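Local coordinates for polysaccharide deacetylase (Bacillus cereus, PDB 4HD5), which probably hydrolyses carbon–nitrogen bonds other than peptide bonds, as expected of a zinc-binding polysaccharide deacetylase, at residues A[78-82]-A[110-114]. Sequence-based numbering, arbitrary orientation.
Sequences KIWRT and FEGKR
R81, at the end of strand 72-81, faces a type I' beta turn running from F110 to K113, which lies in the loop leading into strand 115-125. The turn is closed by the hydrogen bond from K113 N to F110 O, 3.1 Å, and the nearest CA atoms across the contact, those of R81 and R114, stand 8.0 Å apart. Both segments belong to the N-terminal beta domain with its four-stranded antiparallel sheet, away from the zinc site of the deacetylase domain. I79 and R81 turn their side chains to the loop, whereas W80 lies on the far side of the strand, against Q118 and E120. The F110 ring comes up to the strand with its edge: I79 O lies in the ring plane, 3.5 Å from CZ, and I79 CG2 packs 4.2 Å from that same carbon. CD of R81 touches the ring obliquely at CD2. F117 makes an edge-to-face pair with F110, and K90 adds a cation-pi contact. The R81 chain bends at chi3 (74°), which swings the guanidinium side-on to R114. The K113 side chain crosses that of R81 at about a right angle and sets its CB over one face of the guanidinium, toward the rim, 3.5 Å from NE, while its extended chain leads away. NH1 of R81 forms a salt bridge with D84 and a hydrogen bond to N197, which together with the two bonds to R114 fixes the rotation of the guanidinium. R114 sets off away from the strand, its NE hydrogen-bonded to E141 O, but its carbonyl oxygen takes two bonds in the guanidinium plane, from R81 NE at 2.9 Å and from R81 NH2 at 3.0 Å, the donors approaching from opposite faces of the carbonyl plane.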
loop_
_atom_site.group_PDB
_atom_site.type_symbol
_atom_site.label_atom_id
_atom_site.label_comp_id
_atom_site.label_asym_id
_atom_site.label_seq_id
_atom_site.Cartn_x
_atom_site.Cartn_y
_atom_site.Cartn_z
ATOM N N LYS A 78 13.062 -11.436 21.494
ATOM C CA LYS A 78 12.975 -11.971 20.142
ATOM C C LYS A 78 12.130 -10.992 19.331
ATOM O O LYS A 78 11.017 -10.648 19.736
ATOM C CB LYS A 78 12.343 -13.360 20.157
ATOM C CG LYS A 78 12.609 -14.183 18.909
ATOM C CD LYS A 78 12.441 -15.670 19.189
ATOM C CE LYS A 78 12.665 -16.512 17.941
ATOM N NZ LYS A 78 12.629 -17.973 18.232
ATOM N N ILE A 79 12.676 -10.543 18.202
ATOM C CA ILE A 79 12.061 -9.497 17.387
ATOM C C ILE A 79 12.009 -9.980 15.945
ATOM O O ILE A 79 13.020 -10.419 15.390
ATOM C CB ILE A 79 12.856 -8.172 17.508
ATOM C CG1 ILE A 79 12.994 -7.777 18.988
ATOM C CG2 ILE A 79 12.198 -7.052 16.720
ATOM C CD1 ILE A 79 13.620 -6.420 19.241
ATOM N N TRP A 80 10.820 -9.930 15.345
ATOM C CA TRP A 80 10.662 -10.274 13.944
ATOM C C TRP A 80 9.632 -9.382 13.276
ATOM O O TRP A 80 8.726 -8.868 13.931
ATOM C CB TRP A 80 10.290 -11.749 13.779
ATOM C CG TRP A 80 8.908 -12.096 14.210
ATOM C CD1 TRP A 80 7.809 -12.208 13.413
ATOM C CD2 TRP A 80 8.472 -12.391 15.543
ATOM N NE1 TRP A 80 6.713 -12.550 14.164
ATOM C CE2 TRP A 80 7.092 -12.672 15.476
ATOM C CE3 TRP A 80 9.114 -12.445 16.786
ATOM C CZ2 TRP A 80 6.337 -13.002 16.608
ATOM C CZ3 TRP A 80 8.368 -12.776 17.909
ATOM C CH2 TRP A 80 6.990 -13.048 17.812
ATOM N N ARG A 81 9.795 -9.192 11.971
ATOM C CA ARG A 81 8.797 -8.501 11.164
ATOM C C ARG A 81 7.643 -9.437 10.823
ATOM O O ARG A 81 7.853 -10.578 10.386
ATOM C CB ARG A 81 9.426 -7.953 9.890
ATOM C CG ARG A 81 10.444 -6.854 10.135
ATOM C CD ARG A 81 11.248 -6.550 8.883
ATOM N NE ARG A 81 10.457 -5.816 7.889
ATOM C CZ ARG A 81 10.025 -6.286 6.717
ATOM N NH1 ARG A 81 10.285 -7.530 6.327
ATOM N NH2 ARG A 81 9.321 -5.493 5.920
ATOM N N THR A 82 6.424 -8.950 11.018
ATOM C CA THR A 82 5.226 -9.724 10.710
ATOM C C THR A 82 5.267 -10.242 9.270
ATOM O O THR A 82 4.853 -11.372 9.003
ATOM C CB THR A 82 3.952 -8.881 10.926
ATOM O OG1 THR A 82 3.867 -8.492 12.305
ATOM C CG2 THR A 82 2.700 -9.658 10.542
ATOM N N PHE A 110 17.855 -5.160 10.440
ATOM C CA PHE A 110 17.042 -5.856 9.447
ATOM C C PHE A 110 17.241 -5.255 8.057
ATOM O O PHE A 110 16.312 -5.219 7.245
ATOM C CB PHE A 110 15.561 -5.804 9.849
ATOM C CG PHE A 110 15.249 -6.565 11.109
ATOM C CD1 PHE A 110 15.589 -6.051 12.348
ATOM C CD2 PHE A 110 14.616 -7.796 11.049
ATOM C CE1 PHE A 110 15.303 -6.750 13.508
ATOM C CE2 PHE A 110 14.330 -8.501 12.200
ATOM C CZ PHE A 110 14.669 -7.975 13.434
ATOM N N GLU A 111 18.463 -4.792 7.789
ATOM C CA GLU A 111 18.823 -4.178 6.506
ATOM C C GLU A 111 17.917 -3.013 6.129
ATOM O O GLU A 111 17.617 -2.813 4.951
ATOM C CB GLU A 111 18.810 -5.222 5.377
ATOM C CG GLU A 111 19.604 -6.474 5.684
ATOM C CD GLU A 111 20.126 -7.185 4.434
ATOM O OE1 GLU A 111 19.556 -7.016 3.338
ATOM O OE2 GLU A 111 21.122 -7.916 4.556
ATOM N N GLY A 112 17.477 -2.245 7.122
ATOM C CA GLY A 112 16.645 -1.073 6.869
ATOM C C GLY A 112 15.222 -1.385 6.449
ATOM O O GLY A 112 14.524 -0.513 5.933
ATOM N N LYS A 113 14.783 -2.626 6.657
ATOM C CA LYS A 113 13.404 -2.998 6.396
ATOM C C LYS A 113 12.532 -2.423 7.507
ATOM O O LYS A 113 12.933 -2.389 8.676
ATOM C CB LYS A 113 13.247 -4.512 6.328
ATOM C CG LYS A 113 13.923 -5.153 5.123
ATOM C CD LYS A 113 13.982 -6.660 5.299
ATOM C CE LYS A 113 14.493 -7.352 4.052
ATOM N NZ LYS A 113 14.687 -8.802 4.321
ATOM N N ARG A 114 11.351 -1.947 7.131
ATOM C CA ARG A 114 10.455 -1.274 8.062
ATOM C C ARG A 114 9.160 -2.068 8.170
ATOM O O ARG A 114 9.137 -3.244 7.832
ATOM C CB ARG A 114 10.234 0.165 7.608
ATOM C CG ARG A 114 11.524 0.970 7.545
ATOM C CD ARG A 114 11.319 2.311 6.863
ATOM N NE ARG A 114 10.420 3.173 7.620
ATOM C CZ ARG A 114 10.786 4.009 8.595
ATOM N NH1 ARG A 114 12.054 4.142 8.958
ATOM N NH2 ARG A 114 9.861 4.731 9.214
#